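PDB 6TFQ: ABC transporter substrate-binding protein from Rhizobium radiobacter, which probably captures solutes for an ABC importer, and here holds a glutamic acid joined through its nitrogen to an open-chain sugar. Local coordinates for residues 10-15 and 25-30; 203-208 and 338-343; 288-293 and 457-462; 178-183 and 198-203. All coordinates share one frame; numbering follows the deposited sequence.

Contact 1 (10-15 and 25-30); sequences VASEDV and TTSDRT. With N72 ((2~{R})-2-[[(3~{R},4~{R},5~{S})-3,4,5,6-tetrakis(oxidanyl)-2-oxidanylidene-hexyl]amino]pentanedioic acid), chain D; GLC (alpha-D-glucopyranose), chain C.
Ser12 and Val15, in the loop after strand 5-10, pack against Ser27 and Asp28 in the first turn of helix 26-35. The joint is the first strand-loop-helix passage of a periplasmic binding protein fold. Thr25 is the N-cap. Its OG1 accepts from Asp28 N at 3.2 Å and closes the helix start. Thr26 turns to the ligand N72: its backbone N donates to the ligand carboxylate O in a nearly straight bond of 3.1 Å. Ser27 faces the loop. Its CB lies 3.4 Å from Ser12 OG, and its OG sits near Val10 CG2. That OG also bonds to Tyr201 OH and donates to a water. The same water donates to Asp14 O and to Asp28 OD1, so it bridges loop and helix. Asp28 keeps CG beside its backbone N (chi1 -74°), which carries the carboxylate toward the loop. OD1 then rests 3.5 Å from Val15 CA. OD1 and OD2 are also held by the backbone N atoms of Thr16 and Thr17. Arg29 extends away from the loop to the ligand, where NH2 comes within 3.0 Å of OE1 of N72. Thr24 O and Ser143 OG hold NE and NH1 and fix the guanidinium. A methionine in place of Arg29 would probably leave OE1 of N72 without this positive charge, and Thr24 O and Ser143 OG without these nitrogens. One turn on from Thr26, Thr30 OG1 donates to Thr26 O at 2.7 Å, from above the carbonyl plane, while Thr30 N donates to the same oxygen.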
# COMPACT_ATOMS: atom_id res chain seq x y z
N VAL A 10 -1.34 13.41 10.08
CA VAL A 10 -1.22 12.66 8.82
C VAL A 10 -1.94 13.34 7.63
O VAL A 10 -2.86 14.13 7.85
CB VAL A 10 -1.66 11.15 8.97
CG1 VAL A 10 -0.89 10.44 10.09
CG2 VAL A 10 -3.17 11.02 9.17
N ALA A 11 -1.52 13.01 6.39
CA ALA A 11 -2.15 13.53 5.16
C ALA A 11 -3.40 12.68 4.86
O ALA A 11 -3.39 11.81 4.00
CB ALA A 11 -1.15 13.50 4.00
N SER A 12 -4.47 12.91 5.62
CA SER A 12 -5.74 12.20 5.51
C SER A 12 -6.87 13.05 6.10
O SER A 12 -6.62 13.88 6.96
CB SER A 12 -5.66 10.86 6.25
OG SER A 12 -6.86 10.11 6.13
N GLU A 13 -8.11 12.81 5.63
CA GLU A 13 -9.30 13.50 6.10
C GLU A 13 -10.03 12.73 7.18
O GLU A 13 -10.72 13.34 7.99
CB GLU A 13 -10.29 13.79 4.93
CG GLU A 13 -9.77 14.78 3.89
CD GLU A 13 -9.61 16.23 4.32
OE1 GLU A 13 -9.92 16.57 5.48
OE2 GLU A 13 -9.18 17.03 3.47
N ASP A 14 -9.92 11.40 7.17
CA ASP A 14 -10.71 10.58 8.09
C ASP A 14 -10.31 9.11 8.02
O ASP A 14 -9.54 8.71 7.16
CB ASP A 14 -12.21 10.68 7.65
CG ASP A 14 -13.25 10.60 8.76
OD1 ASP A 14 -12.88 10.23 9.90
OD2 ASP A 14 -14.41 10.91 8.49
N VAL A 15 -10.90 8.32 8.92
CA VAL A 15 -10.82 6.86 8.96
C VAL A 15 -11.92 6.39 8.01
O VAL A 15 -13.06 6.83 8.15
CB VAL A 15 -11.20 6.27 10.35
CG1 VAL A 15 -10.87 4.79 10.43
CG2 VAL A 15 -10.59 7.04 11.49
N THR A 25 -6.18 2.76 2.19
CA THR A 25 -5.50 4.05 2.19
C THR A 25 -4.33 3.95 3.16
O THR A 25 -4.42 3.21 4.14
CB THR A 25 -6.43 5.23 2.58
OG1 THR A 25 -6.79 5.12 3.96
CG2 THR A 25 -7.69 5.34 1.68
N THR A 26 -3.24 4.69 2.90
CA THR A 26 -2.08 4.73 3.79
C THR A 26 -2.50 4.94 5.25
O THR A 26 -2.05 4.20 6.12
CB THR A 26 -1.06 5.77 3.33
OG1 THR A 26 -0.49 5.29 2.11
CG2 THR A 26 0.07 5.99 4.37
N SER A 27 -3.37 5.94 5.50
CA SER A 27 -3.86 6.27 6.84
C SER A 27 -4.57 5.10 7.55
O SER A 27 -4.23 4.81 8.69
CB SER A 27 -4.73 7.52 6.81
OG SER A 27 -5.03 7.95 8.13
N ASP A 28 -5.51 4.41 6.86
CA ASP A 28 -6.20 3.26 7.46
C ASP A 28 -5.23 2.10 7.73
O ASP A 28 -5.29 1.49 8.80
CB ASP A 28 -7.37 2.79 6.57
CG ASP A 28 -8.62 3.66 6.57
OD1 ASP A 28 -8.66 4.67 7.31
OD2 ASP A 28 -9.54 3.34 5.79
N ARG A 29 -4.31 1.84 6.78
CA ARG A 29 -3.28 0.80 6.89
C ARG A 29 -2.34 1.09 8.05
O ARG A 29 -1.93 0.16 8.74
CB ARG A 29 -2.48 0.66 5.59
CG ARG A 29 -3.25 0.05 4.43
CD ARG A 29 -2.29 -0.07 3.27
NE ARG A 29 -2.91 -0.49 2.02
CZ ARG A 29 -3.02 -1.74 1.60
NH1 ARG A 29 -2.62 -2.75 2.37
NH2 ARG A 29 -3.55 -2.00 0.41
N THR A 30 -2.00 2.38 8.28
CA THR A 30 -1.13 2.81 9.38
C THR A 30 -1.81 2.49 10.73
O THR A 30 -1.20 1.84 11.58
CB THR A 30 -0.77 4.29 9.26
OG1 THR A 30 -0.16 4.53 7.99
CG2 THR A 30 0.15 4.75 10.35
OAB N72 D . 3.24 11.91 -4.67
CAF N72 D . 2.53 10.70 -4.90
CAG N72 D . 1.64 10.24 -3.73
OAC N72 D . 1.82 11.04 -2.59
CAH N72 D . 1.64 8.71 -3.61
OAM N72 D . 2.71 8.00 -4.17
CAI N72 D . 1.47 7.88 -2.34
OAD N72 D . 1.89 8.59 -1.23
CAJ N72 D . 0.08 7.28 -2.21
OAE N72 D . -0.54 7.05 -3.25
CAK N72 D . -0.50 6.80 -0.87
N N72 D . -0.57 5.34 -0.92
CA N72 D . -1.82 4.68 -0.75
C N72 D . -3.09 5.49 -0.95
O N72 D . -3.57 5.93 0.13
CB N72 D . -1.76 3.34 -1.52
CG N72 D . -3.08 2.58 -1.68
CD N72 D . -2.99 1.05 -1.70
OE1 N72 D . -2.29 0.41 -0.88
OE2 N72 D . -3.66 0.44 -2.55
OXT N72 D . -3.70 5.72 -2.06
C1 GLC C . -7.11 20.59 2.82
C2 GLC C . -8.03 20.66 4.04
C3 GLC C . -8.52 22.09 4.28
C4 GLC C . -7.74 23.09 3.44
C5 GLC C . -7.86 22.75 1.95
C6 GLC C . -6.87 23.50 1.07
O1 GLC C . -6.87 19.28 2.45
O2 GLC C . -9.14 19.78 3.92
O3 GLC C . -8.39 22.42 5.66
O4 GLC C . -8.23 24.41 3.67
O5 GLC C . -7.65 21.34 1.73
O6 GLC C . -6.81 22.97 -0.25
O HOH W 1 -7.48 6.84 8.36
O HOH W 2 -9.28 6.83 4.82

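Contact 2 (203-208 and 338-343); sequences FLNNEA and QLPGLE. With N72 ((2~{R})-2-[[(3~{R},4~{R},5~{S})-3,4,5,6-tetrakis(oxidanyl)-2-oxidanylidene-hexyl]amino]pentanedioic acid), chain D; GLC (alpha-D-glucopyranose), chain C.
Asn205 sends CG trans to its backbone N (chi1 -157°), which carries the amide over to Gln338 and Pro340. Glu207 keeps CG beside its backbone N (chi1 -74°). Its extended chain passes Pro340, the two side chains pointing opposite ways. Asn205 ND2 donates to Gln338 O at 3.2 Å. The oxygen lies in the amide plane, but the donor stands above the carbonyl plane of Gln338. ND2 also donates to O1 of the bound glucose at 2.8 Å. The Pro340 ring fills the space between the two side chains: CD is 3.4 Å from Asn205 OD1, and CB is 3.2 Å from Glu207 OE2. The other carboxylate oxygen, OE1, is bonded to Asn225 ND2. With an alanine at Asn205, Gln338 O and the glucose O1 would probably lose this donor, and a gap would open beside Pro340. At Gly341 the helix passes close to N72, where a CB would clash with OAC of the ligand. The contact joins the N-terminal ends of helices 207-216 and 340-353 and the residues leading into them, just after strands 198-203 and 330-337, while Leu339 and Leu342 pack on helix 367-374.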
# COMPACT_ATOMS: atom_id res chain seq x y z
N PHE A 203 -6.09 13.95 11.74
CA PHE A 203 -6.38 14.14 10.31
C PHE A 203 -6.09 15.58 9.94
O PHE A 203 -6.85 16.47 10.29
CB PHE A 203 -7.84 13.73 9.99
CG PHE A 203 -8.06 12.27 10.30
CD1 PHE A 203 -7.31 11.28 9.65
CD2 PHE A 203 -8.97 11.87 11.28
CE1 PHE A 203 -7.46 9.93 9.98
CE2 PHE A 203 -9.12 10.52 11.61
CZ PHE A 203 -8.35 9.56 10.96
N LEU A 204 -4.92 15.82 9.32
CA LEU A 204 -4.44 17.14 8.94
C LEU A 204 -3.95 17.12 7.48
O LEU A 204 -2.75 17.24 7.22
CB LEU A 204 -3.34 17.62 9.92
CG LEU A 204 -3.77 17.89 11.37
CD1 LEU A 204 -2.55 18.15 12.24
CD2 LEU A 204 -4.77 19.09 11.46
N ASN A 205 -4.90 16.96 6.55
CA ASN A 205 -4.64 16.86 5.11
C ASN A 205 -3.85 18.03 4.52
O ASN A 205 -2.88 17.80 3.79
CB ASN A 205 -5.95 16.64 4.32
CG ASN A 205 -5.67 15.99 2.98
OD1 ASN A 205 -5.07 14.92 2.91
ND2 ASN A 205 -6.04 16.65 1.88
N ASN A 206 -4.25 19.26 4.84
CA ASN A 206 -3.59 20.47 4.36
C ASN A 206 -2.14 20.51 4.88
O ASN A 206 -1.92 20.50 6.10
CB ASN A 206 -4.39 21.70 4.76
CG ASN A 206 -3.78 22.96 4.22
OD1 ASN A 206 -2.84 23.52 4.80
ND2 ASN A 206 -4.29 23.44 3.10
N GLU A 207 -1.16 20.49 3.94
CA GLU A 207 0.29 20.45 4.22
C GLU A 207 0.81 21.64 5.01
O GLU A 207 1.60 21.44 5.92
CB GLU A 207 1.13 20.28 2.94
CG GLU A 207 1.08 18.88 2.36
CD GLU A 207 1.88 18.66 1.09
OE1 GLU A 207 2.50 19.62 0.59
OE2 GLU A 207 1.88 17.51 0.60
N ALA A 208 0.40 22.87 4.63
CA ALA A 208 0.86 24.09 5.31
C ALA A 208 0.37 24.11 6.76
O ALA A 208 1.16 24.41 7.66
CB ALA A 208 0.41 25.34 4.54
N GLN A 338 -7.41 14.24 -3.86
CA GLN A 338 -6.99 15.42 -3.12
C GLN A 338 -5.94 15.09 -2.02
O GLN A 338 -5.60 15.96 -1.22
CB GLN A 338 -8.18 16.22 -2.59
CG GLN A 338 -8.86 17.02 -3.70
CD GLN A 338 -10.05 17.79 -3.18
OE1 GLN A 338 -10.97 17.24 -2.59
NE2 GLN A 338 -10.04 19.09 -3.37
N LEU A 339 -5.40 13.84 -2.01
CA LEU A 339 -4.23 13.49 -1.19
C LEU A 339 -3.16 14.46 -1.76
O LEU A 339 -3.01 14.50 -2.98
CB LEU A 339 -3.79 12.03 -1.41
CG LEU A 339 -2.52 11.61 -0.66
CD1 LEU A 339 -2.75 11.61 0.85
CD2 LEU A 339 -1.96 10.27 -1.17
N PRO A 340 -2.54 15.37 -0.94
CA PRO A 340 -1.69 16.43 -1.53
C PRO A 340 -0.56 15.98 -2.46
O PRO A 340 -0.35 16.66 -3.47
CB PRO A 340 -1.18 17.21 -0.31
CG PRO A 340 -2.26 16.98 0.73
CD PRO A 340 -2.67 15.54 0.53
N GLY A 341 0.09 14.85 -2.17
CA GLY A 341 1.14 14.31 -3.02
C GLY A 341 0.62 13.90 -4.39
O GLY A 341 1.27 14.18 -5.39
N LEU A 342 -0.57 13.26 -4.44
CA LEU A 342 -1.20 12.85 -5.69
C LEU A 342 -1.71 14.08 -6.46
O LEU A 342 -1.66 14.11 -7.69
CB LEU A 342 -2.35 11.84 -5.45
CG LEU A 342 -1.91 10.38 -5.14
CD1 LEU A 342 -3.10 9.50 -4.74
CD2 LEU A 342 -1.16 9.74 -6.33
N GLU A 343 -2.21 15.08 -5.73
CA GLU A 343 -2.71 16.33 -6.31
C GLU A 343 -1.56 17.11 -7.00
O GLU A 343 -1.73 17.56 -8.13
CB GLU A 343 -3.40 17.17 -5.23
CG GLU A 343 -3.90 18.51 -5.71
CD GLU A 343 -4.75 19.19 -4.65
OE1 GLU A 343 -4.17 19.86 -3.76
OE2 GLU A 343 -5.98 19.01 -4.68
OAB N72 D . 3.24 11.91 -4.67
CAF N72 D . 2.53 10.70 -4.90
CAG N72 D . 1.64 10.24 -3.73
OAC N72 D . 1.82 11.04 -2.59
CAH N72 D . 1.64 8.71 -3.61
OAM N72 D . 2.71 8.00 -4.17
CAI N72 D . 1.47 7.88 -2.34
OAD N72 D . 1.89 8.59 -1.23
CAJ N72 D . 0.08 7.28 -2.21
OAE N72 D . -0.54 7.05 -3.25
CAK N72 D . -0.50 6.80 -0.87
N N72 D . -0.57 5.34 -0.92
CA N72 D . -1.82 4.68 -0.75
C N72 D . -3.09 5.49 -0.95
O N72 D . -3.57 5.93 0.13
CB N72 D . -1.76 3.34 -1.52
CG N72 D . -3.08 2.58 -1.68
CD N72 D . -2.99 1.05 -1.70
OE1 N72 D . -2.29 0.41 -0.88
OE2 N72 D . -3.66 0.44 -2.55
OXT N72 D . -3.70 5.72 -2.06
C1 GLC C . -7.11 20.59 2.82
C2 GLC C . -8.03 20.66 4.04
C3 GLC C . -8.52 22.09 4.28
C4 GLC C . -7.74 23.09 3.44
C5 GLC C . -7.86 22.75 1.95
C6 GLC C . -6.87 23.50 1.07
O1 GLC C . -6.87 19.28 2.45
O2 GLC C . -9.14 19.78 3.92
O3 GLC C . -8.39 22.42 5.66
O4 GLC C . -8.23 24.41 3.67
O5 GLC C . -7.65 21.34 1.73
O6 GLC C . -6.81 22.97 -0.25

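Contact 3 (288-293 and 457-462). With N72 ((2~{R})-2-[[(3~{R},4~{R},5~{S})-3,4,5,6-tetrakis(oxidanyl)-2-oxidanylidene-hexyl]amino]pentanedioic acid), chain D.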
# COMPACT_ATOMS: atom_id res chain seq x y z
N VAL A 288 14.36 11.15 -2.33
CA VAL A 288 13.05 10.55 -2.08
C VAL A 288 12.44 9.93 -3.34
O VAL A 288 11.74 8.93 -3.24
CB VAL A 288 12.14 11.62 -1.40
CG1 VAL A 288 10.65 11.26 -1.41
CG2 VAL A 288 12.62 11.88 0.03
N ASN A 289 12.70 10.54 -4.51
CA ASN A 289 12.06 10.19 -5.77
C ASN A 289 12.99 9.66 -6.84
O ASN A 289 14.10 10.16 -7.01
CB ASN A 289 11.25 11.39 -6.31
CG ASN A 289 10.43 12.08 -5.25
OD1 ASN A 289 9.28 11.72 -5.00
ND2 ASN A 289 11.00 13.09 -4.58
N ARG A 290 12.50 8.68 -7.59
CA ARG A 290 13.23 8.00 -8.65
C ARG A 290 12.27 7.63 -9.78
O ARG A 290 11.22 7.06 -9.52
CB ARG A 290 13.88 6.72 -8.05
CG ARG A 290 14.79 5.93 -8.96
CD ARG A 290 15.06 4.54 -8.38
NE ARG A 290 15.65 3.62 -9.35
CZ ARG A 290 14.96 2.89 -10.22
NH1 ARG A 290 13.64 2.99 -10.27
NH2 ARG A 290 15.58 2.07 -11.06
N ALA A 291 12.68 7.91 -11.03
CA ALA A 291 11.98 7.49 -12.25
C ALA A 291 12.17 5.95 -12.30
O ALA A 291 13.22 5.46 -11.90
CB ALA A 291 12.62 8.14 -13.47
N VAL A 292 11.13 5.20 -12.69
CA VAL A 292 11.18 3.73 -12.71
C VAL A 292 11.10 3.20 -14.15
O VAL A 292 10.10 3.46 -14.81
CB VAL A 292 10.10 3.09 -11.78
CG1 VAL A 292 10.19 1.57 -11.77
CG2 VAL A 292 10.22 3.63 -10.37
N PRO A 293 12.11 2.43 -14.61
CA PRO A 293 12.08 1.93 -16.00
C PRO A 293 11.20 0.69 -16.24
O PRO A 293 11.45 -0.07 -17.17
CB PRO A 293 13.57 1.68 -16.31
CG PRO A 293 14.17 1.33 -14.99
CD PRO A 293 13.39 2.07 -13.94
N LEU A 457 5.68 6.65 -13.65
CA LEU A 457 6.19 7.97 -13.35
C LEU A 457 7.33 7.76 -12.37
O LEU A 457 8.29 7.06 -12.70
CB LEU A 457 5.06 8.89 -12.81
CG LEU A 457 3.77 8.90 -13.66
CD1 LEU A 457 2.63 9.49 -12.90
CD2 LEU A 457 3.97 9.60 -14.96
N THR A 458 7.22 8.30 -11.17
CA THR A 458 8.25 8.16 -10.16
C THR A 458 7.74 7.29 -9.04
O THR A 458 6.53 7.12 -8.87
CB THR A 458 8.65 9.55 -9.60
OG1 THR A 458 7.46 10.28 -9.28
CG2 THR A 458 9.51 10.34 -10.56
N GLU A 459 8.66 6.74 -8.27
CA GLU A 459 8.35 6.02 -7.04
C GLU A 459 8.90 6.89 -5.90
O GLU A 459 9.94 7.52 -6.05
CB GLU A 459 8.89 4.58 -7.02
CG GLU A 459 10.41 4.45 -6.98
CD GLU A 459 10.93 3.03 -7.02
OE1 GLU A 459 10.12 2.08 -7.17
OE2 GLU A 459 12.16 2.87 -6.91
N ASN A 460 8.18 6.96 -4.79
CA ASN A 460 8.59 7.78 -3.66
C ASN A 460 8.66 7.03 -2.37
O ASN A 460 7.71 6.35 -2.00
CB ASN A 460 7.68 9.01 -3.47
CG ASN A 460 6.23 8.84 -3.89
OD1 ASN A 460 5.84 9.33 -4.95
ND2 ASN A 460 5.40 8.16 -3.11
N LEU A 461 9.76 7.24 -1.64
CA LEU A 461 9.91 6.70 -0.30
C LEU A 461 8.95 7.52 0.60
O LEU A 461 8.61 8.66 0.25
CB LEU A 461 11.37 6.87 0.19
CG LEU A 461 12.46 6.07 -0.57
CD1 LEU A 461 13.84 6.58 -0.24
CD2 LEU A 461 12.36 4.55 -0.27
N GLY A 462 8.48 6.91 1.69
CA GLY A 462 7.63 7.61 2.65
C GLY A 462 8.43 8.68 3.36
O GLY A 462 9.61 8.46 3.65
OAB N72 D . 3.24 11.91 -4.67
CAF N72 D . 2.53 10.70 -4.90
CAG N72 D . 1.64 10.24 -3.73
OAC N72 D . 1.82 11.04 -2.59
CAH N72 D . 1.64 8.71 -3.61
OAM N72 D . 2.71 8.00 -4.17
CAI N72 D . 1.47 7.88 -2.34
OAD N72 D . 1.89 8.59 -1.23
CAJ N72 D . 0.08 7.28 -2.21
OAE N72 D . -0.54 7.05 -3.25
CAK N72 D . -0.50 6.80 -0.87
N N72 D . -0.57 5.34 -0.92
CA N72 D . -1.82 4.68 -0.75
C N72 D . -3.09 5.49 -0.95
O N72 D . -3.57 5.93 0.13
CB N72 D . -1.76 3.34 -1.52
CG N72 D . -3.08 2.58 -1.68
CD N72 D . -2.99 1.05 -1.70
OE1 N72 D . -2.29 0.41 -0.88
OE2 N72 D . -3.66 0.44 -2.55
OXT N72 D . -3.70 5.72 -2.06
O HOH W 3 7.48 10.66 -6.61
O HOH W 4 9.46 6.06 -14.98
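The Arg290 and Glu459 side chains lie side by side and point the same way, with the guanidinium and carboxylate planes 44° apart. Val292 CG2 sits at the edge of the guanidinium, in its plane. Arg290 NH1 and Glu459 OE2 form a long salt bridge of 3.7 Å, and OE2 also bonds to Ser298 OG. Val292 crosses Glu459 at about a right angle, and its CG2 touches Glu459 CD at 3.5 Å. Glu459 CG is placed between the backbone N and the carbonyl carbon (chi1 67°), which carries the chain across Val292. The other flat pair is Asn289 and Asn460, whose amide planes are 73° apart. Asn289 OD1 rests 3.5 Å from Asn460 CB.

These two pairs lie on opposite faces of an antiparallel ladder. The short strand 289-291 adds to strand 454-467 in the large mixed sheet of the periplasmic binding protein fold. Glu459 N donates to Arg290 O at 2.9 Å, and Arg290 N returns a bond to Glu459 O. Leu461 N donates to Val288 O at 3.1 Å. The bond from Val292 N to Leu457 O is weak.

On the asparagine face, a water accepts from Thr458 OG1 and donates to OD1 of both Asn289 and Asn460. Asn289 ND2 is held by Gln226 O and Gly285 O. Asn460 OD1 also accepts from Asn251 ND2, which helps set the turn of the amide. Asn460 ND2 then donates to hydroxyl OAM of N72 at 2.9 Å, along an almost straight line.

Contact 4 (178-183 and 198-203); sequences GQSVTL and KISYRF
Strands 180-183 and 198-203 run antiparallel, 169° between their directions, their axes 4.6 Å apart at closest approach over these segments. They belong to a three-strand meander with strand 170-176, inside the large mixed sheet. Val181 with Tyr201 and Leu183 with Ile199 are hydrogen-bonded pairs, and each carries two backbone bonds. Leu183 N to Ile199 O, at 2.9 Å, is almost straight. At the strand start, Gln179 and Ser180 form a classic beta bulge against Gln176. Gln179 O still takes Phe203 N, from above its carbonyl plane.

Val181, Leu183, Ile199 and Tyr201 share the buried face. Leu183 CD1 lies 4.0 Å from Tyr201 CB, the two side chains pointing the same way. Phe203 keeps CG beside its backbone N (chi1 -62°), which swings the ring back across the bulge. Its CD2 is 3.6 Å from Ser180 N, and its CZ meets Val181 CG2 at 3.9 Å. CE1 of the same ring comes in plane to the edge of Tyr201.

The other face is polar. One water bonds to Ser180 OG, Thr182 OG1 and Ser200 OG. Ser180 OG also bonds to Gln176 NE2. The methyl CG2 of Thr182 rests on Lys198 CE. Arg202 forms a salt bridge to Glu218 through NH1, and its NE donates to Ser200 OG at 2.9 Å, in the guanidinium plane and nearly straight.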
# COMPACT_ATOMS: atom_id res chain seq x y z
N GLY A 178 -13.49 12.67 11.20
CA GLY A 178 -12.83 13.76 10.48
C GLY A 178 -11.87 14.61 11.29
O GLY A 178 -11.43 15.66 10.82
N GLN A 179 -11.56 14.20 12.53
CA GLN A 179 -10.69 14.98 13.41
C GLN A 179 -9.49 14.17 13.90
O GLN A 179 -8.35 14.56 13.68
CB GLN A 179 -11.48 15.56 14.62
CG GLN A 179 -12.66 16.47 14.23
CD GLN A 179 -12.27 17.81 13.63
OE1 GLN A 179 -12.96 18.34 12.74
NE2 GLN A 179 -11.17 18.40 14.09
N SER A 180 -9.75 13.06 14.58
CA SER A 180 -8.69 12.22 15.12
C SER A 180 -9.17 10.84 15.53
O SER A 180 -10.37 10.58 15.60
CB SER A 180 -8.02 12.91 16.32
OG SER A 180 -8.80 12.79 17.50
N VAL A 181 -8.20 9.96 15.83
CA VAL A 181 -8.42 8.65 16.41
C VAL A 181 -7.63 8.71 17.71
O VAL A 181 -6.47 9.11 17.71
CB VAL A 181 -7.98 7.45 15.51
CG1 VAL A 181 -8.16 6.10 16.22
CG2 VAL A 181 -8.72 7.45 14.19
N THR A 182 -8.28 8.34 18.82
CA THR A 182 -7.63 8.25 20.13
C THR A 182 -7.32 6.77 20.37
O THR A 182 -8.23 5.93 20.42
CB THR A 182 -8.50 8.89 21.23
OG1 THR A 182 -8.78 10.25 20.85
CG2 THR A 182 -7.81 8.87 22.60
N LEU A 183 -6.03 6.46 20.49
CA LEU A 183 -5.59 5.11 20.76
C LEU A 183 -4.96 5.10 22.13
O LEU A 183 -4.33 6.07 22.54
CB LEU A 183 -4.59 4.59 19.71
CG LEU A 183 -5.09 4.55 18.25
CD1 LEU A 183 -4.59 5.79 17.48
CD2 LEU A 183 -4.64 3.26 17.56
N LYS A 198 -0.93 6.87 25.35
CA LYS A 198 -1.91 7.36 24.37
C LYS A 198 -1.29 7.84 23.06
O LYS A 198 -0.18 8.37 23.05
CB LYS A 198 -2.73 8.53 24.95
CG LYS A 198 -3.76 8.16 26.01
CD LYS A 198 -4.53 9.37 26.54
CE LYS A 198 -5.77 9.68 25.72
NZ LYS A 198 -6.60 10.73 26.36
N ILE A 199 -2.06 7.68 21.96
CA ILE A 199 -1.76 8.20 20.63
C ILE A 199 -2.97 9.04 20.20
O ILE A 199 -4.10 8.55 20.21
CB ILE A 199 -1.42 7.14 19.54
CG1 ILE A 199 -0.27 6.19 19.98
CG2 ILE A 199 -1.12 7.83 18.15
CD1 ILE A 199 -0.19 4.86 19.15
N SER A 200 -2.71 10.30 19.85
CA SER A 200 -3.71 11.19 19.27
C SER A 200 -3.30 11.28 17.79
O SER A 200 -2.32 11.93 17.46
CB SER A 200 -3.72 12.57 19.93
OG SER A 200 -4.74 13.35 19.33
N TYR A 201 -3.99 10.50 16.95
CA TYR A 201 -3.75 10.37 15.52
C TYR A 201 -4.68 11.35 14.80
O TYR A 201 -5.88 11.10 14.67
CB TYR A 201 -3.98 8.90 15.12
CG TYR A 201 -3.63 8.56 13.69
CD1 TYR A 201 -4.55 8.72 12.66
CD2 TYR A 201 -2.40 7.96 13.39
CE1 TYR A 201 -4.26 8.31 11.36
CE2 TYR A 201 -2.10 7.55 12.09
CZ TYR A 201 -3.03 7.73 11.08
OH TYR A 201 -2.73 7.34 9.80
N ARG A 202 -4.12 12.47 14.33
CA ARG A 202 -4.87 13.60 13.78
C ARG A 202 -4.87 13.72 12.26
O ARG A 202 -3.83 13.62 11.60
CB ARG A 202 -4.40 14.91 14.43
CG ARG A 202 -4.54 14.86 15.94
CD ARG A 202 -3.78 15.96 16.62
NE ARG A 202 -3.86 15.86 18.07
CZ ARG A 202 -3.56 16.84 18.91
NH1 ARG A 202 -3.16 18.02 18.44
NH2 ARG A 202 -3.66 16.67 20.22
N PHE A 203 -6.09 13.95 11.74
CA PHE A 203 -6.38 14.14 10.31
C PHE A 203 -6.09 15.58 9.94
O PHE A 203 -6.85 16.47 10.29
CB PHE A 203 -7.84 13.73 9.99
CG PHE A 203 -8.06 12.27 10.30
CD1 PHE A 203 -7.31 11.28 9.65
CD2 PHE A 203 -8.97 11.87 11.28
CE1 PHE A 203 -7.46 9.93 9.98
CE2 PHE A 203 -9.12 10.52 11.61
CZ PHE A 203 -8.35 9.56 10.96
O HOH W 5 -7.47 16.97 12.93
O HOH W 6 -7.22 12.31 19.76

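Overall arrangement
From the N terminus, contact 1 closes first, over a short loop between strand 5-10 and helix 26-35. Contact 4 follows, pairing two neighbouring strands of the large sheet. It meets contact 1 through Asp14 with Gly178 and Val15 with Val181. Phe203 ends contact 4 and begins contact 2, which reaches forward to helix 340-353. Contacts 1 and 2 touch where Val10 O takes Leu204 N, and share both N72 and glucose. Contact 3 lies about 18 Å from contact 2, centre to centre. Their segments alternate along the chain, so these long closures cross. Contacts 1, 2 and 3 all reach N72, while contacts 3 and 4 belong to the same sheet.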